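Local coordinates for flocculation protein FLO11 (Saccharomyces cerevisiae, PDB 4UYT) that mediates homotypic cell-cell adhesion between yeast cells during flocculation, through the Flo11 domain described here, and takes part in invasive growth and biofilm formation, at residues A[27-32]-A[139-144]; A[59-64]-A[89-94]; A[65-70]-A[121-126]. All blocks are in the same frame, centred on the assembly; numbering follows the deposited sequence.

Contact 1: residues A[27-32]-A[139-144]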
loop_
_atom_site.group_PDB
_atom_site.type_symbol
_atom_site.label_atom_id
_atom_site.label_comp_id
_atom_site.label_asym_id
_atom_site.label_seq_id
_atom_site.Cartn_x
_atom_site.Cartn_y
_atom_site.Cartn_z
ATOM N N GLN A 27 5.907 5.989 -16.278
ATOM C CA GLN A 27 4.806 6.935 -16.119
ATOM C C GLN A 27 5.278 8.296 -15.626
ATOM O O GLN A 27 4.448 9.153 -15.335
ATOM C CB GLN A 27 3.798 6.391 -15.102
ATOM C CG GLN A 27 3.165 5.077 -15.505
ATOM C CD GLN A 27 2.236 4.570 -14.429
ATOM O OE1 GLN A 27 2.611 3.716 -13.618
ATOM N NE2 GLN A 27 1.023 5.111 -14.388
ATOM N N ASN A 28 6.590 8.470 -15.497
ATOM C CA ASN A 28 7.155 9.677 -14.916
ATOM C C ASN A 28 6.665 9.940 -13.491
ATOM O O ASN A 28 6.529 11.078 -13.066
ATOM C CB ASN A 28 6.868 10.879 -15.824
ATOM C CG ASN A 28 7.663 12.096 -15.438
ATOM O OD1 ASN A 28 8.834 12.011 -15.071
ATOM N ND2 ASN A 28 7.026 13.250 -15.529
ATOM N N ILE A 29 6.399 8.870 -12.751
ATOM C CA ILE A 29 6.037 8.973 -11.338
ATOM C C ILE A 29 7.303 8.789 -10.514
ATOM O O ILE A 29 8.093 7.879 -10.771
ATOM C CB ILE A 29 4.994 7.901 -10.914
ATOM C CG1 ILE A 29 3.693 8.060 -11.708
ATOM C CG2 ILE A 29 4.665 8.002 -9.427
ATOM C CD1 ILE A 29 2.806 6.836 -11.675
ATOM N N MET A 30 7.498 9.623 -9.501
ATOM C CA MET A 30 8.620 9.425 -8.581
ATOM C C MET A 30 8.531 8.045 -7.961
ATOM O O MET A 30 7.448 7.555 -7.654
ATOM C CB MET A 30 8.604 10.479 -7.479
ATOM C CG MET A 30 9.776 10.377 -6.510
ATOM S SD MET A 30 9.700 11.572 -5.170
ATOM C CE MET A 30 8.361 10.889 -4.200
ATOM N N GLN A 31 9.665 7.411 -7.744
ATOM C CA GLN A 31 9.672 6.109 -7.116
ATOM C C GLN A 31 9.209 6.155 -5.664
ATOM O O GLN A 31 9.626 6.993 -4.873
ATOM C CB GLN A 31 11.039 5.488 -7.191
ATOM C CG GLN A 31 11.439 5.124 -8.617
ATOM C CD GLN A 31 12.895 4.775 -8.740
ATOM O OE1 GLN A 31 13.618 4.587 -7.740
ATOM N NE2 GLN A 31 13.337 4.645 -9.969
ATOM N N TYR A 32 8.347 5.204 -5.321
ATOM C CA TYR A 32 7.932 4.924 -3.932
ATOM C C TYR A 32 8.198 3.444 -3.665
ATOM O O TYR A 32 8.206 2.637 -4.588
ATOM C CB TYR A 32 6.433 5.182 -3.719
ATOM C CG TYR A 32 6.007 6.618 -3.808
ATOM C CD1 TYR A 32 5.911 7.266 -5.037
ATOM C CD2 TYR A 32 5.606 7.317 -2.657
ATOM C CE1 TYR A 32 5.480 8.577 -5.120
ATOM C CE2 TYR A 32 5.178 8.630 -2.738
ATOM C CZ TYR A 32 5.128 9.254 -3.974
ATOM O OH TYR A 32 4.686 10.553 -4.057
ATOM N N TRP A 139 8.567 16.715 -8.984
ATOM C CA TRP A 139 8.629 15.280 -8.821
ATOM C C TRP A 139 7.795 14.516 -9.850
ATOM O O TRP A 139 7.464 13.360 -9.594
ATOM C CB TRP A 139 8.266 14.892 -7.370
ATOM C CG TRP A 139 9.115 15.620 -6.381
ATOM C CD1 TRP A 139 10.400 15.332 -6.024
ATOM C CD2 TRP A 139 8.767 16.817 -5.693
ATOM N NE1 TRP A 139 10.861 16.256 -5.122
ATOM C CE2 TRP A 139 9.885 17.194 -4.914
ATOM C CE3 TRP A 139 7.611 17.601 -5.650
ATOM C CZ2 TRP A 139 9.870 18.322 -4.089
ATOM C CZ3 TRP A 139 7.599 18.718 -4.837
ATOM C CH2 TRP A 139 8.726 19.076 -4.079
ATOM N N GLY A 140 7.485 15.115 -10.996
ATOM C CA GLY A 140 6.797 14.396 -12.066
ATOM C C GLY A 140 5.298 14.305 -11.899
ATOM O O GLY A 140 4.664 15.217 -11.367
ATOM N N THR A 141 4.725 13.220 -12.391
ATOM C CA THR A 141 3.289 13.088 -12.505
ATOM C C THR A 141 2.608 13.368 -11.162
ATOM O O THR A 141 3.028 12.844 -10.133
ATOM C CB THR A 141 3.001 11.678 -13.007
ATOM O OG1 THR A 141 3.602 11.572 -14.303
ATOM C CG2 THR A 141 1.525 11.392 -13.084
ATOM N N THR A 142 1.536 14.161 -11.174
ATOM C CA THR A 142 0.923 14.665 -9.955
ATOM C C THR A 142 -0.291 13.905 -9.429
ATOM O O THR A 142 -0.552 13.956 -8.240
ATOM C CB THR A 142 0.540 16.143 -10.111
ATOM O OG1 THR A 142 -0.283 16.293 -11.276
ATOM C CG2 THR A 142 1.779 17.011 -10.259
ATOM N N SER A 143 -1.027 13.231 -10.308
ATOM C CA SER A 143 -2.130 12.368 -9.908
ATOM C C SER A 143 -1.870 10.994 -10.489
ATOM O O SER A 143 -1.656 10.844 -11.695
ATOM C CB SER A 143 -3.477 12.904 -10.399
ATOM O OG SER A 143 -3.928 13.992 -9.599
ATOM N N PHE A 144 -1.883 9.986 -9.643
ATOM C CA PHE A 144 -1.549 8.644 -10.062
ATOM C C PHE A 144 -1.987 7.657 -9.007
ATOM O O PHE A 144 -2.249 8.011 -7.852
ATOM C CB PHE A 144 -0.031 8.530 -10.304
ATOM C CG PHE A 144 0.817 8.921 -9.111
ATOM C CD1 PHE A 144 1.159 8.000 -8.114
ATOM C CD2 PHE A 144 1.285 10.212 -8.975
ATOM C CE1 PHE A 144 1.925 8.380 -7.011
ATOM C CE2 PHE A 144 2.058 10.587 -7.897
ATOM C CZ PHE A 144 2.367 9.677 -6.899
HETATM O O HOH W 1 5.333 11.741 -9.062
#
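Thr141 binds the loop after helix 21-25 twice. Its N meets Asn28 O at 2.9 Å in a nearly straight bond (173° at the hydrogen), while its OG1 donates a hydrogen bond to Gln27 O at 2.8 Å, arriving in the carbonyl plane. With OG1 beside its own backbone N (chi1 -62°), threonine can present both donors to successive carbonyls. These carbonyls belong to the chain just leaving the helix, where Asn28, at positive phi, forms a Schellman motif.

Beside these bonds the contact is apolar. The two arms of Ile29 divide the work: CG2 sits over the centre of the Phe144 ring, 3.6 Å from its centroid, a CH-pi contact, and Ile29 CD1 reaches Phe144 CB at 3.6 Å. Tyr32 CE1 approaches Phe144 CZ obliquely, and Tyr32 OH is hydrogen-bonded to Tyr125 OH. Met30 SD lies 3.9 Å from Trp139 CD1, an oblique Met-aromatic contact. Gly140, at positive phi and without a side chain, brings its CA to 3.5 Å from Asn28 O.

One water bridges the two backbones, accepting from Met30 N and donating to Trp139 O (2.7 Å) and Thr141 O. Gln27 O, Asn28 O and Thr141 N are thus paired directly, and Met30 N, Trp139 O and Thr141 O through one shared water, beside a surface of aromatic and aliphatic carbon.

Contact 2: residues A[59-64]-A[89-94]; sequences IDLKYL and YLIDNP
Leu61, in the short 3-10 turn 61-63, and Asn93, in the loop leading to strand 96-104, bring their backbones together with CA atoms 5.4 Å apart, and a water spans the gap, accepting from Leu61 N and donating to Asp92 O at 2.8 Å. Otherwise the side chains meet mainly through carbon, some of it against backbone oxygens.

Pro94 is the centre of it. Its CD lies 3.4 Å from Ile59 O, and the same CD meets Leu61 CD1 at 4.0 Å, the two side chains crossing obliquely. At another ring atom, Pro94 CB is 4.0 Å from Leu64 CD2, these side chains sliding past each other in opposite directions. A proline suits the place: its compact ring offers only carbon, and its nitrogen has no proton to satisfy. Leu64 CD2 also touches Ile91 CD1 at 4.0 Å, the chains crossing at about a right angle. In Ile91, chi1 (61°) puts CG1 between the backbone N and the carbonyl carbon, and chi2 (107°) then places CD1. Leu61 CB packs against Asp92 O at 3.7 Å. Beyond the pair, Tyr125 touches Ile59, Leu64 and Pro94, while Asn93 OD1 is hydrogen-bonded to Thr95 OG1 and its ND2 to Asn58 OD1.

Asp60 helps shape the turn, its OD2 accepting from Lys62 N at 2.9 Å. Aspartate suits this position because its short side chain reaches forward to the backbone two residues on: an Asx turn opening a 3-10 segment, here packed by its leucines on the loop carrying Pro94 at one end of the beta domain.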
loop_
_atom_site.group_PDB
_atom_site.type_symbol
_atom_site.label_atom_id
_atom_site.label_comp_id
_atom_site.label_asym_id
_atom_site.label_seq_id
_atom_site.Cartn_x
_atom_site.Cartn_y
_atom_site.Cartn_z
ATOM N N ILE A 59 8.444 15.063 -0.192
ATOM C CA ILE A 59 7.468 16.002 -0.728
ATOM C C ILE A 59 6.633 16.527 0.432
ATOM O O ILE A 59 5.961 15.784 1.135
ATOM C CB ILE A 59 6.573 15.358 -1.800
ATOM C CG1 ILE A 59 7.437 14.858 -2.947
ATOM C CG2 ILE A 59 5.505 16.342 -2.267
ATOM C CD1 ILE A 59 6.651 14.152 -4.034
ATOM N N ASP A 60 6.702 17.837 0.614
ATOM C CA ASP A 60 5.978 18.477 1.687
ATOM C C ASP A 60 4.481 18.227 1.602
ATOM O O ASP A 60 3.901 18.193 0.512
ATOM C CB ASP A 60 6.225 19.982 1.678
ATOM C CG ASP A 60 5.760 20.645 2.960
ATOM O OD1 ASP A 60 6.568 20.713 3.908
ATOM O OD2 ASP A 60 4.590 21.081 3.034
ATOM N N LEU A 61 3.847 18.095 2.764
ATOM C CA LEU A 61 2.406 17.872 2.829
ATOM C C LEU A 61 1.584 18.933 2.077
ATOM O O LEU A 61 0.490 18.652 1.615
ATOM C CB LEU A 61 1.950 17.794 4.292
ATOM C CG LEU A 61 0.491 17.382 4.538
ATOM C CD1 LEU A 61 0.199 15.984 4.015
ATOM C CD2 LEU A 61 0.130 17.472 6.021
ATOM N N LYS A 62 2.112 20.149 1.949
ATOM C CA LYS A 62 1.354 21.223 1.328
ATOM C C LYS A 62 0.995 20.924 -0.123
ATOM O O LYS A 62 0.003 21.449 -0.645
ATOM C CB LYS A 62 2.110 22.552 1.418
ATOM C CG LYS A 62 3.270 22.683 0.451
ATOM C CD LYS A 62 4.132 23.885 0.777
ATOM C CE LYS A 62 5.204 24.072 -0.275
ATOM N NZ LYS A 62 6.122 25.180 0.103
ATOM N N TYR A 63 1.783 20.078 -0.781
ATOM C CA TYR A 63 1.508 19.736 -2.176
ATOM C C TYR A 63 0.354 18.743 -2.345
ATOM O O TYR A 63 -0.129 18.550 -3.453
ATOM C CB TYR A 63 2.755 19.144 -2.825
ATOM C CG TYR A 63 3.944 20.070 -2.923
ATOM C CD1 TYR A 63 3.990 21.071 -3.887
ATOM C CD2 TYR A 63 5.010 19.954 -2.048
ATOM C CE1 TYR A 63 5.076 21.922 -3.984
ATOM C CE2 TYR A 63 6.096 20.803 -2.131
ATOM C CZ TYR A 63 6.122 21.784 -3.104
ATOM O OH TYR A 63 7.208 22.621 -3.176
ATOM N N LEU A 64 -0.050 18.098 -1.251
ATOM C CA LEU A 64 -1.042 17.026 -1.296
ATOM C C LEU A 64 -2.485 17.523 -1.203
ATOM O O LEU A 64 -2.830 18.308 -0.328
ATOM C CB LEU A 64 -0.773 16.053 -0.158
ATOM C CG LEU A 64 -1.597 14.761 -0.188
ATOM C CD1 LEU A 64 -1.174 13.861 -1.341
ATOM C CD2 LEU A 64 -1.453 14.030 1.128
ATOM N N TYR A 89 -7.328 13.536 8.045
ATOM C CA TYR A 89 -5.942 14.013 8.175
ATOM C C TYR A 89 -5.146 13.003 8.986
ATOM O O TYR A 89 -4.762 13.255 10.117
ATOM C CB TYR A 89 -5.927 15.418 8.808
ATOM C CG TYR A 89 -6.934 16.338 8.143
ATOM C CD1 TYR A 89 -6.687 16.917 6.904
ATOM C CD2 TYR A 89 -8.158 16.615 8.740
ATOM C CE1 TYR A 89 -7.602 17.740 6.286
ATOM C CE2 TYR A 89 -9.087 17.452 8.137
ATOM C CZ TYR A 89 -8.804 18.010 6.901
ATOM O OH TYR A 89 -9.674 18.834 6.234
ATOM N N LEU A 90 -4.926 11.833 8.400
ATOM C CA LEU A 90 -4.354 10.706 9.138
ATOM C C LEU A 90 -2.909 10.416 8.809
ATOM O O LEU A 90 -2.346 9.441 9.315
ATOM C CB LEU A 90 -5.191 9.459 8.894
ATOM C CG LEU A 90 -6.630 9.567 9.391
ATOM C CD1 LEU A 90 -7.405 8.353 8.918
ATOM C CD2 LEU A 90 -6.678 9.701 10.902
ATOM N N ILE A 91 -2.318 11.220 7.930
ATOM C CA ILE A 91 -0.900 11.176 7.646
ATOM C C ILE A 91 -0.387 12.587 7.566
ATOM O O ILE A 91 -1.129 13.501 7.217
ATOM C CB ILE A 91 -0.585 10.419 6.336
ATOM C CG1 ILE A 91 -1.221 11.078 5.097
ATOM C CG2 ILE A 91 -1.043 8.983 6.444
ATOM C CD1 ILE A 91 -0.212 11.789 4.219
ATOM N N ASP A 92 0.893 12.747 7.864
ATOM C CA ASP A 92 1.520 14.053 7.766
ATOM C C ASP A 92 2.631 14.181 6.755
ATOM O O ASP A 92 3.204 15.253 6.633
ATOM C CB ASP A 92 1.993 14.541 9.143
ATOM C CG ASP A 92 3.113 13.711 9.725
ATOM O OD1 ASP A 92 3.653 12.800 9.059
ATOM O OD2 ASP A 92 3.479 14.005 10.886
ATOM N N ASN A 93 2.926 13.126 6.004
ATOM C CA ASN A 93 4.012 13.174 5.019
ATOM C C ASN A 93 3.644 12.167 3.932
ATOM O O ASN A 93 3.690 10.991 4.189
ATOM C CB ASN A 93 5.349 12.837 5.671
ATOM C CG ASN A 93 6.494 12.909 4.700
ATOM O OD1 ASN A 93 6.296 12.909 3.473
ATOM N ND2 ASN A 93 7.711 12.953 5.236
ATOM N N PRO A 94 3.275 12.628 2.725
ATOM C CA PRO A 94 2.835 11.697 1.681
ATOM C C PRO A 94 3.995 10.868 1.131
ATOM O O PRO A 94 3.755 9.965 0.347
ATOM C CB PRO A 94 2.250 12.625 0.611
ATOM C CG PRO A 94 3.024 13.889 0.781
ATOM C CD PRO A 94 3.268 14.025 2.261
HETATM O O HOH W 2 5.267 16.737 5.379
#

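Contact 3: residues A[65-70]-A[121-126]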
loop_
_atom_site.group_PDB
_atom_site.type_symbol
_atom_site.label_atom_id
_atom_site.label_comp_id
_atom_site.label_asym_id
_atom_site.label_seq_id
_atom_site.Cartn_x
_atom_site.Cartn_y
_atom_site.Cartn_z
ATOM N N TRP A 65 -3.339 17.026 -2.102
ATOM C CA TRP A 65 -4.783 17.263 -2.034
ATOM C C TRP A 65 -5.515 16.062 -1.405
ATOM O O TRP A 65 -6.331 16.231 -0.503
ATOM C CB TRP A 65 -5.338 17.607 -3.421
ATOM C CG TRP A 65 -6.804 17.830 -3.443
ATOM C CD1 TRP A 65 -7.720 17.086 -4.109
ATOM C CD2 TRP A 65 -7.537 18.866 -2.773
ATOM N NE1 TRP A 65 -8.989 17.588 -3.902
ATOM C CE2 TRP A 65 -8.902 18.678 -3.078
ATOM C CE3 TRP A 65 -7.179 19.914 -1.927
ATOM C CZ2 TRP A 65 -9.906 19.528 -2.599
ATOM C CZ3 TRP A 65 -8.181 20.761 -1.451
ATOM C CH2 TRP A 65 -9.527 20.546 -1.778
ATOM N N SER A 66 -5.204 14.857 -1.863
ATOM C CA SER A 66 -5.867 13.701 -1.305
ATOM C C SER A 66 -5.020 12.457 -1.472
ATOM O O SER A 66 -4.203 12.337 -2.396
ATOM C CB SER A 66 -7.230 13.498 -1.962
ATOM O OG SER A 66 -7.094 13.136 -3.328
ATOM N N LEU A 67 -5.259 11.522 -0.566
ATOM C CA LEU A 67 -4.541 10.253 -0.532
ATOM C C LEU A 67 -5.506 9.225 0.033
ATOM O O LEU A 67 -6.073 9.423 1.107
ATOM C CB LEU A 67 -3.303 10.390 0.350
ATOM C CG LEU A 67 -2.433 9.141 0.451
ATOM C CD1 LEU A 67 -1.833 8.785 -0.887
ATOM C CD2 LEU A 67 -1.340 9.351 1.482
ATOM N N LYS A 68 -5.691 8.129 -0.692
ATOM C CA LYS A 68 -6.575 7.091 -0.200
ATOM C C LYS A 68 -6.142 5.771 -0.750
ATOM O O LYS A 68 -5.590 5.668 -1.852
ATOM C CB LYS A 68 -8.021 7.363 -0.543
ATOM C CG LYS A 68 -8.351 7.523 -1.992
ATOM C CD LYS A 68 -9.868 7.672 -2.150
ATOM C CE LYS A 68 -10.260 8.053 -3.547
ATOM N NZ LYS A 68 -11.741 8.199 -3.582
ATOM N N ILE A 69 -6.418 4.751 0.035
ATOM C CA ILE A 69 -6.228 3.378 -0.377
ATOM C C ILE A 69 -7.566 2.939 -0.993
ATOM O O ILE A 69 -8.636 3.157 -0.411
ATOM C CB ILE A 69 -5.845 2.480 0.804
ATOM C CG1 ILE A 69 -4.763 3.108 1.656
ATOM C CG2 ILE A 69 -5.445 1.124 0.291
ATOM C CD1 ILE A 69 -4.309 2.286 2.823
ATOM N N ILE A 70 -7.504 2.360 -2.184
ATOM C CA ILE A 70 -8.690 1.922 -2.891
ATOM C C ILE A 70 -8.529 0.485 -3.333
ATOM O O ILE A 70 -7.433 -0.086 -3.327
ATOM C CB ILE A 70 -8.965 2.819 -4.123
ATOM C CG1 ILE A 70 -7.794 2.823 -5.123
ATOM C CG2 ILE A 70 -9.317 4.232 -3.675
ATOM C CD1 ILE A 70 -8.081 3.562 -6.407
ATOM N N ILE A 121 -3.029 2.692 -4.146
ATOM C CA ILE A 121 -2.980 3.924 -3.398
ATOM C C ILE A 121 -3.080 5.066 -4.404
ATOM O O ILE A 121 -2.245 5.165 -5.318
ATOM C CB ILE A 121 -1.718 4.029 -2.523
ATOM C CG1 ILE A 121 -1.569 2.787 -1.628
ATOM C CG2 ILE A 121 -1.789 5.306 -1.698
ATOM C CD1 ILE A 121 -0.390 2.845 -0.684
ATOM N N GLN A 122 -4.115 5.890 -4.232
ATOM C CA GLN A 122 -4.423 6.964 -5.156
ATOM C C GLN A 122 -3.912 8.253 -4.540
ATOM O O GLN A 122 -4.385 8.692 -3.485
ATOM C CB GLN A 122 -5.929 7.016 -5.387
ATOM C CG GLN A 122 -6.421 8.105 -6.314
ATOM C CD GLN A 122 -7.936 8.195 -6.300
ATOM O OE1 GLN A 122 -8.626 7.222 -6.560
ATOM N NE2 GLN A 122 -8.451 9.356 -5.950
ATOM N N PHE A 123 -2.962 8.868 -5.252
ATOM C CA PHE A 123 -2.374 10.137 -4.857
ATOM C C PHE A 123 -2.927 11.240 -5.762
ATOM O O PHE A 123 -2.971 11.091 -6.989
ATOM C CB PHE A 123 -0.866 10.116 -5.089
ATOM C CG PHE A 123 -0.070 9.233 -4.149
ATOM C CD1 PHE A 123 -0.060 7.855 -4.304
ATOM C CD2 PHE A 123 0.728 9.789 -3.163
ATOM C CE1 PHE A 123 0.694 7.060 -3.455
ATOM C CE2 PHE A 123 1.520 9.002 -2.343
ATOM C CZ PHE A 123 1.512 7.639 -2.499
ATOM N N GLU A 124 -3.281 12.361 -5.158
ATOM C CA GLU A 124 -3.581 13.567 -5.915
ATOM C C GLU A 124 -2.791 14.688 -5.285
ATOM O O GLU A 124 -3.114 15.156 -4.193
ATOM C CB GLU A 124 -5.081 13.908 -5.889
ATOM C CG GLU A 124 -5.979 12.917 -6.601
ATOM C CD GLU A 124 -7.460 13.292 -6.551
ATOM O OE1 GLU A 124 -7.833 14.331 -5.960
ATOM O OE2 GLU A 124 -8.267 12.521 -7.105
ATOM N N TYR A 125 -1.784 15.154 -6.019
ATOM C CA TYR A 125 -1.042 16.339 -5.665
ATOM C C TYR A 125 -1.476 17.508 -6.546
ATOM O O TYR A 125 -1.950 17.332 -7.671
ATOM C CB TYR A 125 0.448 16.113 -5.887
ATOM C CG TYR A 125 1.118 15.081 -4.994
ATOM C CD1 TYR A 125 1.607 15.444 -3.744
ATOM C CD2 TYR A 125 1.380 13.788 -5.444
ATOM C CE1 TYR A 125 2.285 14.544 -2.930
ATOM C CE2 TYR A 125 2.074 12.888 -4.649
ATOM C CZ TYR A 125 2.534 13.261 -3.392
ATOM O OH TYR A 125 3.265 12.415 -2.580
ATOM N N LEU A 126 -1.318 18.709 -6.017
ATOM C CA LEU A 126 -1.513 19.932 -6.799
ATOM C C LEU A 126 -2.941 20.120 -7.304
ATOM O O LEU A 126 -3.151 20.814 -8.295
ATOM C CB LEU A 126 -0.549 20.002 -8.006
ATOM C CG LEU A 126 0.958 20.096 -7.772
ATOM C CD1 LEU A 126 1.639 20.498 -9.072
ATOM C CD2 LEU A 126 1.310 21.095 -6.678
HETATM O O HOH W 3 -10.417 14.579 -4.323
HETATM O O HOH W 4 -6.753 10.413 -3.620
HETATM O O HOH W 5 -11.346 6.683 -6.364
#
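A classic beta bulge begins the pairing of strands 64-70 and 120-125: Trp65 and Ser66 both face Glu124, and Glu124 O accepts from Trp65 N at 2.8 Å and from Ser66 N at 3.1 Å. Glu124 N returns a bond to Ser66 O. Further on, Lys68 and Gln122 form another hydrogen-bonded pair, with Gln122 N giving a nearly straight bond (172°) to Lys68 O.

On the face of Leu67 and Phe123, Leu67 CD1 stands over the centre of the Phe123 ring, 3.5 Å from its centroid, and also touches Ile121 CG2 at 3.6 Å. Chi1 of Leu67 (-179°) sets CG anti to the backbone N, chi2 (64°) then places CD1 over the ring, and the branched end gives the ring a methyl to receive. These two strands are neighbours in a five-stranded antiparallel sheet of the fibronectin type III-like domain, and this face packs on Phe97 of strand 96-104.

The face of Ser66, Lys68, Gln122 and Glu124 is largely polar. Glu124 OE1 lies in the plane of the indole at its edge, 3.3 Å from Trp65 CD1, with ring and carboxylate nearly coplanar. Lys68 and Gln122 run side by side, Lys68 CE 3.3 Å from Gln122 NE2; long, flexible chains with polar ends suit this face. One water donates to Gln122 OE1 and accepts a weak bond from Lys68 NZ; another is bonded to Ser66 OG and donates to Gln122 O, the water oxygen 2.9 Å from Gln122 O.

In the fold
Contacts 2 and 3 have centres about 10 Å apart, contacts 1 and 3 about 12 Å, and contacts 1 and 2 about 15 Å. Contact 3 lies within one sheet, where strand 120-125 separates strand 64-70 from strand 143-147, which begins in contact 1. Along the chain, contact 1 closes a long loop that encloses the other two, whose segments alternate. Tyr125 joins all three: its OH is hydrogen-bonded to Tyr32 OH of contact 1 and lies against Pro94 of contact 2. Trp139 packs on Ile59 and Tyr63. The three contacts thereby tie loops and sheet together within the Flo11 domain, whose surface aromatic bands confer homophilic binding.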